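Local coordinates for protein exoglucanase A (Cellulomonas fimi, PDB 7CBD) that is the family 6 catalytic domain of a cellobiohydrolase and hydrolyses beta-1,4-glucosidic bonds of cellulose with inversion, releasing cellobiose from non-reducing chain ends, at residues 33-36 with 37-40; 122-125 with 126-130; 274-277 with 278-281; 393-396 with 397-400. All coordinates share one frame; numbering follows the deposited sequence. Where two conformers were deposited one is given.

How the interactions relate
Four local contacts, each within one unbroken run of residues, follow one another along the catalytic domain: interaction 1 at the start of helix 36-45, interaction 2 inside helix 114-132, interaction 3 inside helix 270-283, and interaction 4 in the loop between strands 394-395 and 401-402. None touches another; their centres lie 29 to 42 Å apart, interactions 3 and 4 being nearest. They are thus separate local features of one domain. Interactions 2 and 3 belong to helices packed on the same largely parallel sheet, on strand 87-93 and on 228-231 with 291-295. Interaction 1 sits farthest out, about 28 Å from the chain centre, and interaction 4 alone comes near an annotated catalytic residue, the predicted proton donor D149.

Interaction 1: 33-36 with 37-40; sequences SADP and ALAA
A chi1 of -170° turns the carboxylate of D35 away from its own backbone N and in beside the carbonyl carbon, where it meets L38 in the first turn of the helix that follows. L38 has a similar first torsion, and its CB comes up against the acid: D35 CG to L38 CB is 3.5 Å, and the two side chains cross obliquely. From this position D35 OD1 accepts a weak bond from L38 N, at 3.5 Å with an N-H...O angle of 157°. The same oxygen takes a hydrogen from a water 2.8 Å from D35 OD1, and that water accepts from A37 N at 3.0 Å. D35 is therefore the N-cap of helix 36-45, serving one early amide directly and another through water, with P36 as the first helical residue. Without the carboxylate, as with an alanine here, L38 N would probably lose its side-chain cap and the water would keep only A37 N of its two partners here. Regular helical bonding starts at once: A39 N donates to D35 O at 3.0 Å, nearly straight at 168°, and A40 N to P36 O at 3.0 Å. The other carboxylate oxygen, D35 OD2, lies against the leucine, 3.8 Å from L38 CD2. Both D35 and L38 also touch K425 of helix 417-425, and V424 of that helix packs on L38, which places the capped end against a late helix of the chain.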
loop_
_atom_site.group_PDB
_atom_site.type_symbol
_atom_site.label_atom_id
_atom_site.label_comp_id
_atom_site.label_asym_id
_atom_site.label_seq_id
_atom_site.Cartn_x
_atom_site.Cartn_y
_atom_site.Cartn_z
ATOM N N SER A 33 9.717 17.322 -21.094
ATOM C CA SER A 33 10.830 17.968 -21.786
ATOM C C SER A 33 10.888 19.463 -21.498
ATOM O O SER A 33 11.978 20.047 -21.470
ATOM C CB SER A 33 10.706 17.717 -23.287
ATOM O OG SER A 33 9.453 18.175 -23.768
ATOM N N ALA A 34 9.735 20.101 -21.283
ATOM C CA ALA A 34 9.709 21.535 -21.023
ATOM C C ALA A 34 10.096 21.880 -19.594
ATOM O O ALA A 34 10.269 23.065 -19.289
ATOM C CB ALA A 34 8.330 22.117 -21.356
ATOM N N ASP A 35 10.244 20.878 -18.729
ATOM C CA ASP A 35 10.616 21.061 -17.328
ATOM C C ASP A 35 11.716 20.050 -17.020
ATOM O O ASP A 35 11.483 19.035 -16.349
ATOM C CB ASP A 35 9.390 20.862 -16.434
ATOM C CG ASP A 35 9.626 21.271 -14.992
ATOM O OD1 ASP A 35 10.789 21.456 -14.592
ATOM O OD2 ASP A 35 8.632 21.395 -14.243
ATOM N N PRO A 36 12.936 20.296 -17.515
ATOM C CA PRO A 36 13.977 19.253 -17.440
ATOM C C PRO A 36 14.349 18.840 -16.031
ATOM O O PRO A 36 14.716 17.676 -15.824
ATOM C CB PRO A 36 15.163 19.862 -18.204
ATOM C CG PRO A 36 14.853 21.335 -18.313
ATOM C CD PRO A 36 13.358 21.451 -18.328
ATOM N N ALA A 37 14.266 19.743 -15.053
ATOM C CA ALA A 37 14.573 19.354 -13.680
ATOM C C ALA A 37 13.553 18.348 -13.163
ATOM O O ALA A 37 13.908 17.402 -12.452
ATOM C CB ALA A 37 14.617 20.582 -12.774
ATOM N N LEU A 38 12.281 18.536 -13.506
ATOM C CA LEU A 38 11.265 17.576 -13.099
ATOM C C LEU A 38 11.460 16.249 -13.819
ATOM O O LEU A 38 11.348 15.180 -13.205
ATOM C CB LEU A 38 9.883 18.153 -13.386
ATOM C CG LEU A 38 8.700 17.235 -13.098
ATOM C CD1 LEU A 38 8.672 16.921 -11.608
ATOM C CD2 LEU A 38 7.415 17.904 -13.551
ATOM N N ALA A 39 11.778 16.296 -15.116
ATOM C CA ALA A 39 12.086 15.071 -15.848
ATOM C C ALA A 39 13.206 14.287 -15.175
ATOM O O ALA A 39 13.142 13.057 -15.083
ATOM C CB ALA A 39 12.452 15.403 -17.296
ATOM N N ALA A 40 14.250 14.983 -14.711
ATOM C CA ALA A 40 15.375 14.302 -14.072
ATOM C C ALA A 40 14.946 13.600 -12.785
ATOM O O ALA A 40 15.412 12.491 -12.484
ATOM C CB ALA A 40 16.504 15.303 -13.805
HETATM O O HOH W 1 13.262 22.616 -15.111
#

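Interaction 2: 122-125 with 126-130; sequences SEYI and DPIAD
The apolar part of the contact is I128 resting on the ring of Y124, four residues earlier. I128 CD1 lies over one ring face as a CH-pi contact, 3.7 Å from the centroid and 17° off the ring normal, displaced toward the rim so that its closest ring atom is Y124 CZ at 3.6 Å. What sets the ring beneath that methyl is an anti chi1 of -178°, with Y124 CG beside the carbonyl carbon. Beyond it, the phenol oxygen is fixed by M54 O and Y94 N.

Backbone bonds form a second group. A129 N donates to I125 O at 2.8 Å, almost linear, while I128 N reaches Y124 O at a longer 3.3 Å. P127 has no N-H to give; instead its ring abuts carbonyls of the preceding turn, with P127 CD 3.4 Å from S122 O and P127 CG 3.5 Å from E123 O.

Among the polar side chains, D126 OD2 approaches S122 CA at 3.7 Å, while D126 OD1 bonds to Y176 OH of helix 161-182. The whole is a proline-kinked helix with a pi-type turn just before the kink, its I125 face packed on strand 87-93 and helix 161-182 of the family 6 catalytic domain.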
loop_
_atom_site.group_PDB
_atom_site.type_symbol
_atom_site.label_atom_id
_atom_site.label_comp_id
_atom_site.label_asym_id
_atom_site.label_seq_id
_atom_site.Cartn_x
_atom_site.Cartn_y
_atom_site.Cartn_z
ATOM N N SER A 122 -8.993 -21.936 -7.384
ATOM C CA SER A 122 -8.511 -22.759 -8.487
ATOM C C SER A 122 -7.928 -21.958 -9.640
ATOM O O SER A 122 -7.010 -22.442 -10.312
ATOM C CB SER A 122 -9.637 -23.660 -9.005
ATOM O OG SER A 122 -10.589 -22.913 -9.740
ATOM N N GLU A 123 -8.440 -20.753 -9.897
ATOM C CA GLU A 123 -8.018 -19.956 -11.040
ATOM C C GLU A 123 -7.175 -18.750 -10.668
ATOM O O GLU A 123 -6.625 -18.097 -11.564
ATOM C CB GLU A 123 -9.239 -19.485 -11.852
ATOM C CG GLU A 123 -10.035 -20.606 -12.497
ATOM C CD GLU A 123 -11.376 -20.138 -13.058
ATOM O OE1 GLU A 123 -11.444 -19.014 -13.608
ATOM O OE2 GLU A 123 -12.371 -20.892 -12.935
ATOM N N TYR A 124 -7.060 -18.432 -9.380
ATOM C CA TYR A 124 -6.237 -17.307 -8.950
ATOM C C TYR A 124 -5.091 -17.786 -8.063
ATOM O O TYR A 124 -3.929 -17.726 -8.483
ATOM C CB TYR A 124 -7.110 -16.225 -8.299
ATOM C CG TYR A 124 -6.307 -15.020 -7.875
ATOM C CD1 TYR A 124 -5.887 -14.072 -8.806
ATOM C CD2 TYR A 124 -5.948 -14.844 -6.545
ATOM C CE1 TYR A 124 -5.110 -12.973 -8.416
ATOM C CE2 TYR A 124 -5.176 -13.754 -6.146
ATOM C CZ TYR A 124 -4.763 -12.824 -7.084
ATOM O OH TYR A 124 -3.996 -11.754 -6.682
ATOM N N ILE A 125 -5.372 -18.290 -6.859
ATOM C CA ILE A 125 -4.288 -18.707 -5.971
ATOM C C ILE A 125 -3.510 -19.882 -6.564
ATOM O O ILE A 125 -2.273 -19.883 -6.572
ATOM C CB ILE A 125 -4.807 -19.016 -4.555
ATOM C CG1 ILE A 125 -5.379 -17.759 -3.886
ATOM C CG2 ILE A 125 -3.693 -19.619 -3.703
ATOM C CD1 ILE A 125 -4.397 -16.618 -3.720
ATOM N N ASP A 126 -4.210 -20.915 -7.038
ATOM C CA ASP A 126 -3.486 -22.102 -7.504
ATOM C C ASP A 126 -2.486 -21.788 -8.610
ATOM O O ASP A 126 -1.327 -22.226 -8.502
ATOM C CB ASP A 126 -4.443 -23.233 -7.907
ATOM C CG ASP A 126 -5.050 -23.957 -6.716
ATOM O OD1 ASP A 126 -4.694 -23.643 -5.558
ATOM O OD2 ASP A 126 -5.902 -24.842 -6.954
ATOM N N PRO A 127 -2.837 -21.060 -9.679
ATOM C CA PRO A 127 -1.821 -20.780 -10.709
ATOM C C PRO A 127 -0.705 -19.879 -10.221
ATOM O O PRO A 127 0.438 -20.031 -10.665
ATOM C CB PRO A 127 -2.619 -20.135 -11.852
ATOM C CG PRO A 127 -4.044 -20.502 -11.593
ATOM C CD PRO A 127 -4.186 -20.647 -10.113
ATOM N N ILE A 128 -0.992 -18.937 -9.326
ATOM C CA ILE A 128 0.081 -18.123 -8.766
ATOM C C ILE A 128 1.048 -18.994 -7.967
ATOM O O ILE A 128 2.269 -18.939 -8.160
ATOM C CB ILE A 128 -0.498 -16.969 -7.931
ATOM C CG1 ILE A 128 -1.173 -15.939 -8.843
ATOM C CG2 ILE A 128 0.595 -16.327 -7.102
ATOM C CD1 ILE A 128 -1.984 -14.913 -8.094
ATOM N N ALA A 129 0.512 -19.829 -7.072
ATOM C CA ALA A 129 1.360 -20.708 -6.270
ATOM C C ALA A 129 2.138 -21.682 -7.148
ATOM O O ALA A 129 3.301 -21.990 -6.867
ATOM C CB ALA A 129 0.509 -21.465 -5.253
ATOM N N ASP A 130 1.513 -22.176 -8.220
ATOM C CA ASP A 130 2.198 -23.099 -9.120
ATOM C C ASP A 130 3.415 -22.441 -9.757
ATOM O O ASP A 130 4.454 -23.085 -9.949
ATOM C CB ASP A 130 1.220 -23.574 -10.195
ATOM C CG ASP A 130 1.771 -24.701 -11.039
ATOM O OD1 ASP A 130 2.700 -25.390 -10.581
ATOM O OD2 ASP A 130 1.265 -24.895 -12.163
#

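Interaction 3: 274-277 with 278-281; sequences TAHM and HRLL
H276 and L280, one helical turn apart, meet obliquely: L280 CD1 comes to 3.5 Å from H276 NE2 and 3.7 Å from H276 CD2. Extended at chi1 (-177°), the imidazole lies alongside L280, and D267 takes its ND1 in a hydrogen bond. R279, in the conformer described, one of two, bends at chi3 (-67°), which folds the guanidinium back over the preceding turn. One face of that group then covers A275 O, 3.7 Å from R279 CZ, and R279 NH2 lies 3.4 Å from H276 CA; with two conformers deposited, this packing is doubtful. M277, bent at both chi2 and chi3, brings SD loosely alongside L280 CD1 at 4.3 Å. Beneath these groups the backbone bonds are regular, from H278 N to T274 O through L281 N to M277 O, the last at 2.8 Å. Replacing the imidazole with a leucine side chain is likely to leave D267 without its ND1 partner. The chemistry is thus divided: regular backbone bonds hold the turn, H276 pairs a polar ND1 with an apolar rest against L280, and H278, bonded to I290 O and stacked on H357, ties helix 270-283 to the domain interior.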
loop_
_atom_site.group_PDB
_atom_site.type_symbol
_atom_site.label_atom_id
_atom_site.label_comp_id
_atom_site.label_asym_id
_atom_site.label_seq_id
_atom_site.Cartn_x
_atom_site.Cartn_y
_atom_site.Cartn_z
ATOM N N THR A 274 2.387 1.220 13.330
ATOM C CA THR A 274 3.063 -0.077 13.289
ATOM C C THR A 274 3.558 -0.500 14.672
ATOM O O THR A 274 3.504 -1.686 15.017
ATOM C CB THR A 274 4.195 -0.094 12.253
ATOM O OG1 THR A 274 5.057 1.034 12.439
ATOM C CG2 THR A 274 3.642 -0.081 10.828
ATOM N N ALA A 275 4.028 0.450 15.489
ATOM C CA ALA A 275 4.413 0.110 16.859
ATOM C C ALA A 275 3.206 -0.366 17.657
ATOM O O ALA A 275 3.282 -1.353 18.402
ATOM C CB ALA A 275 5.067 1.312 17.546
ATOM N N HIS A 276 2.080 0.325 17.497
ATOM C CA HIS A 276 0.840 -0.021 18.182
ATOM C C HIS A 276 0.373 -1.419 17.794
ATOM O O HIS A 276 0.088 -2.261 18.658
ATOM C CB HIS A 276 -0.191 1.041 17.783
ATOM C CG HIS A 276 -1.535 0.914 18.432
ATOM N ND1 HIS A 276 -2.606 1.685 18.032
ATOM C CD2 HIS A 276 -1.989 0.139 19.447
ATOM C CE1 HIS A 276 -3.660 1.391 18.771
ATOM N NE2 HIS A 276 -3.313 0.453 19.634
ATOM N N MET A 277 0.311 -1.690 16.490
ATOM C CA MET A 277 -0.183 -2.984 16.035
ATOM C C MET A 277 0.788 -4.106 16.364
ATOM O O MET A 277 0.358 -5.220 16.677
ATOM C CB MET A 277 -0.492 -2.942 14.545
ATOM C CG MET A 277 -1.729 -2.132 14.231
ATOM S SD MET A 277 -3.232 -2.736 15.046
ATOM C CE MET A 277 -3.623 -4.173 14.041
ATOM N N HIS A 278 2.100 -3.852 16.298
ATOM C CA HIS A 278 3.035 -4.898 16.698
ATOM C C HIS A 278 2.756 -5.351 18.125
ATOM O O HIS A 278 2.719 -6.552 18.406
ATOM C CB HIS A 278 4.485 -4.440 16.521
ATOM C CG HIS A 278 5.482 -5.553 16.631
ATOM N ND1 HIS A 278 5.988 -5.991 17.837
ATOM C CD2 HIS A 278 6.061 -6.324 15.680
ATOM C CE1 HIS A 278 6.837 -6.981 17.623
ATOM N NE2 HIS A 278 6.900 -7.205 16.324
ATOM N N ARG A 279 2.562 -4.396 19.042
ATOM C CA ARG A 279 2.227 -4.733 20.423
ATOM C C ARG A 279 0.970 -5.589 20.483
ATOM O O ARG A 279 0.966 -6.670 21.084
ATOM C CB ARG A 279 2.007 -3.457 21.237
ATOM C CG ARG A 279 3.260 -2.703 21.626
ATOM C CD ARG A 279 2.945 -1.600 22.639
ATOM N NE ARG A 279 2.136 -0.521 22.067
ATOM C CZ ARG A 279 2.641 0.578 21.517
ATOM N NH1 ARG A 279 3.952 0.746 21.458
ATOM N NH2 ARG A 279 1.833 1.507 21.024
ATOM N N LEU A 280 -0.110 -5.116 19.861
ATOM C CA LEU A 280 -1.386 -5.815 19.966
ATOM C C LEU A 280 -1.328 -7.192 19.318
ATOM O O LEU A 280 -1.924 -8.150 19.829
ATOM C CB LEU A 280 -2.499 -4.989 19.327
ATOM C CG LEU A 280 -2.864 -3.690 20.036
ATOM C CD1 LEU A 280 -3.914 -2.961 19.236
ATOM C CD2 LEU A 280 -3.344 -3.952 21.450
ATOM N N LEU A 281 -0.641 -7.308 18.182
ATOM C CA LEU A 281 -0.559 -8.600 17.512
ATOM C C LEU A 281 0.195 -9.609 18.365
ATOM O O LEU A 281 -0.228 -10.764 18.492
ATOM C CB LEU A 281 0.092 -8.440 16.142
ATOM C CG LEU A 281 -0.805 -7.741 15.117
ATOM C CD1 LEU A 281 0.038 -7.185 13.975
ATOM C CD2 LEU A 281 -1.905 -8.674 14.599
#

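Interaction 4: 393-396 with 397-400; sequences FVSP and KLNN
The connection between the paired antiparallel strands 394-395 and 401-402 is a five-residue loop opening with a short 3-10 turn, and S395 and P396 meet K397 to N400 around it. S395 O gathers two amides: L398 N at 3.0 Å, with an N-H...O angle of 155° although the donor sits well above the carbonyl plane, and N400 N at 3.1 Å in a weak bond. A further weak bond runs from N399 N to P396 O at 3.3 Å. The serine hydroxyl adds a side-chain acceptor. Its chi1 of 171° holds S395 OG beside the carbonyl carbon, within range of the next residue but one, and there it accepts weakly from K397 N at 3.0 Å; K397 CB comes alongside the same oxygen. L398 folds its branch point onto the serine, with L398 CG 3.7 Å from S395 CB. At the far end, V394 CG1 packs against the backbone of N400, 3.5 Å from N400 C, while the amide oxygen N400 OD1 comes to 3.5 Å from P396 CA. N399 and N400 both have positive phi, which turns the chain back toward strand 401-402. In the conformer described, one of two, K397 extends away from the turn, its NZ bonded to F102 O and in a cation-pi contact with the F102 ring, and its side chain is about 8 Å from that of D149, the predicted proton donor. The arrangement is that of a beta-hairpin loop with a short 3-10 turn, near the probable active site.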
loop_
_atom_site.group_PDB
_atom_site.type_symbol
_atom_site.label_atom_id
_atom_site.label_comp_id
_atom_site.label_asym_id
_atom_site.label_seq_id
_atom_site.Cartn_x
_atom_site.Cartn_y
_atom_site.Cartn_z
ATOM N N PHE A 393 -18.316 14.460 -4.833
ATOM C CA PHE A 393 -19.070 13.676 -3.863
ATOM C C PHE A 393 -18.769 14.148 -2.445
ATOM O O PHE A 393 -17.607 14.159 -2.020
ATOM C CB PHE A 393 -18.719 12.196 -4.028
ATOM C CG PHE A 393 -19.459 11.263 -3.093
ATOM C CD1 PHE A 393 -20.848 11.243 -3.050
ATOM C CD2 PHE A 393 -18.761 10.383 -2.281
ATOM C CE1 PHE A 393 -21.523 10.368 -2.205
ATOM C CE2 PHE A 393 -19.426 9.503 -1.439
ATOM C CZ PHE A 393 -20.808 9.497 -1.398
ATOM N N VAL A 394 -19.815 14.530 -1.716
ATOM C CA VAL A 394 -19.729 14.739 -0.274
ATOM C C VAL A 394 -19.963 13.390 0.393
ATOM O O VAL A 394 -21.048 12.813 0.279
ATOM C CB VAL A 394 -20.760 15.776 0.203
ATOM C CG1 VAL A 394 -20.749 15.869 1.716
ATOM C CG2 VAL A 394 -20.490 17.143 -0.415
ATOM N N SER A 395 -18.943 12.877 1.077
ATOM C CA SER A 395 -19.030 11.501 1.547
ATOM C C SER A 395 -19.386 11.431 3.021
ATOM O O SER A 395 -18.705 12.051 3.854
ATOM C CB SER A 395 -17.698 10.794 1.336
ATOM O OG SER A 395 -17.708 9.531 1.973
ATOM N N PRO A 396 -20.404 10.646 3.382
ATOM C CA PRO A 396 -20.632 10.351 4.806
ATOM C C PRO A 396 -19.443 9.687 5.481
ATOM O O PRO A 396 -19.248 9.868 6.691
ATOM C CB PRO A 396 -21.869 9.439 4.778
ATOM C CG PRO A 396 -22.563 9.784 3.488
ATOM C CD PRO A 396 -21.449 10.072 2.518
ATOM N N LYS A 397 -18.633 8.924 4.732
ATOM C CA LYS A 397 -17.439 8.278 5.273
ATOM C C LYS A 397 -16.353 9.277 5.655
ATOM O O LYS A 397 -15.370 8.884 6.296
ATOM C CB LYS A 397 -16.823 7.326 4.240
ATOM C CG LYS A 397 -17.696 6.199 3.701
ATOM C CD LYS A 397 -16.917 5.470 2.597
ATOM C CE LYS A 397 -17.689 4.332 1.956
ATOM N NZ LYS A 397 -16.824 3.578 0.985
ATOM N N LEU A 398 -16.489 10.538 5.237
ATOM C CA LEU A 398 -15.528 11.595 5.516
ATOM C C LEU A 398 -16.127 12.681 6.402
ATOM O O LEU A 398 -15.752 13.853 6.296
ATOM C CB LEU A 398 -15.018 12.193 4.206
ATOM C CG LEU A 398 -14.473 11.180 3.196
ATOM C CD1 LEU A 398 -14.000 11.883 1.932
ATOM C CD2 LEU A 398 -13.351 10.335 3.804
ATOM N N ASN A 399 -17.047 12.309 7.291
ATOM C CA ASN A 399 -17.738 13.273 8.141
ATOM C C ASN A 399 -18.404 14.363 7.295
ATOM O O ASN A 399 -18.289 15.560 7.568
ATOM C CB ASN A 399 -16.796 13.855 9.202
ATOM C CG ASN A 399 -17.532 14.642 10.268
ATOM O OD1 ASN A 399 -18.761 14.592 10.360
ATOM N ND2 ASN A 399 -16.783 15.372 11.085
ATOM N N ASN A 400 -19.094 13.930 6.232
ATOM C CA ASN A 400 -19.872 14.825 5.370
ATOM C C ASN A 400 -19.008 15.929 4.766
ATOM O O ASN A 400 -19.317 17.119 4.878
ATOM C CB ASN A 400 -21.080 15.408 6.105
ATOM C CG ASN A 400 -22.139 14.378 6.377
ATOM O OD1 ASN A 400 -22.252 13.383 5.660
ATOM N ND2 ASN A 400 -22.943 14.618 7.405
#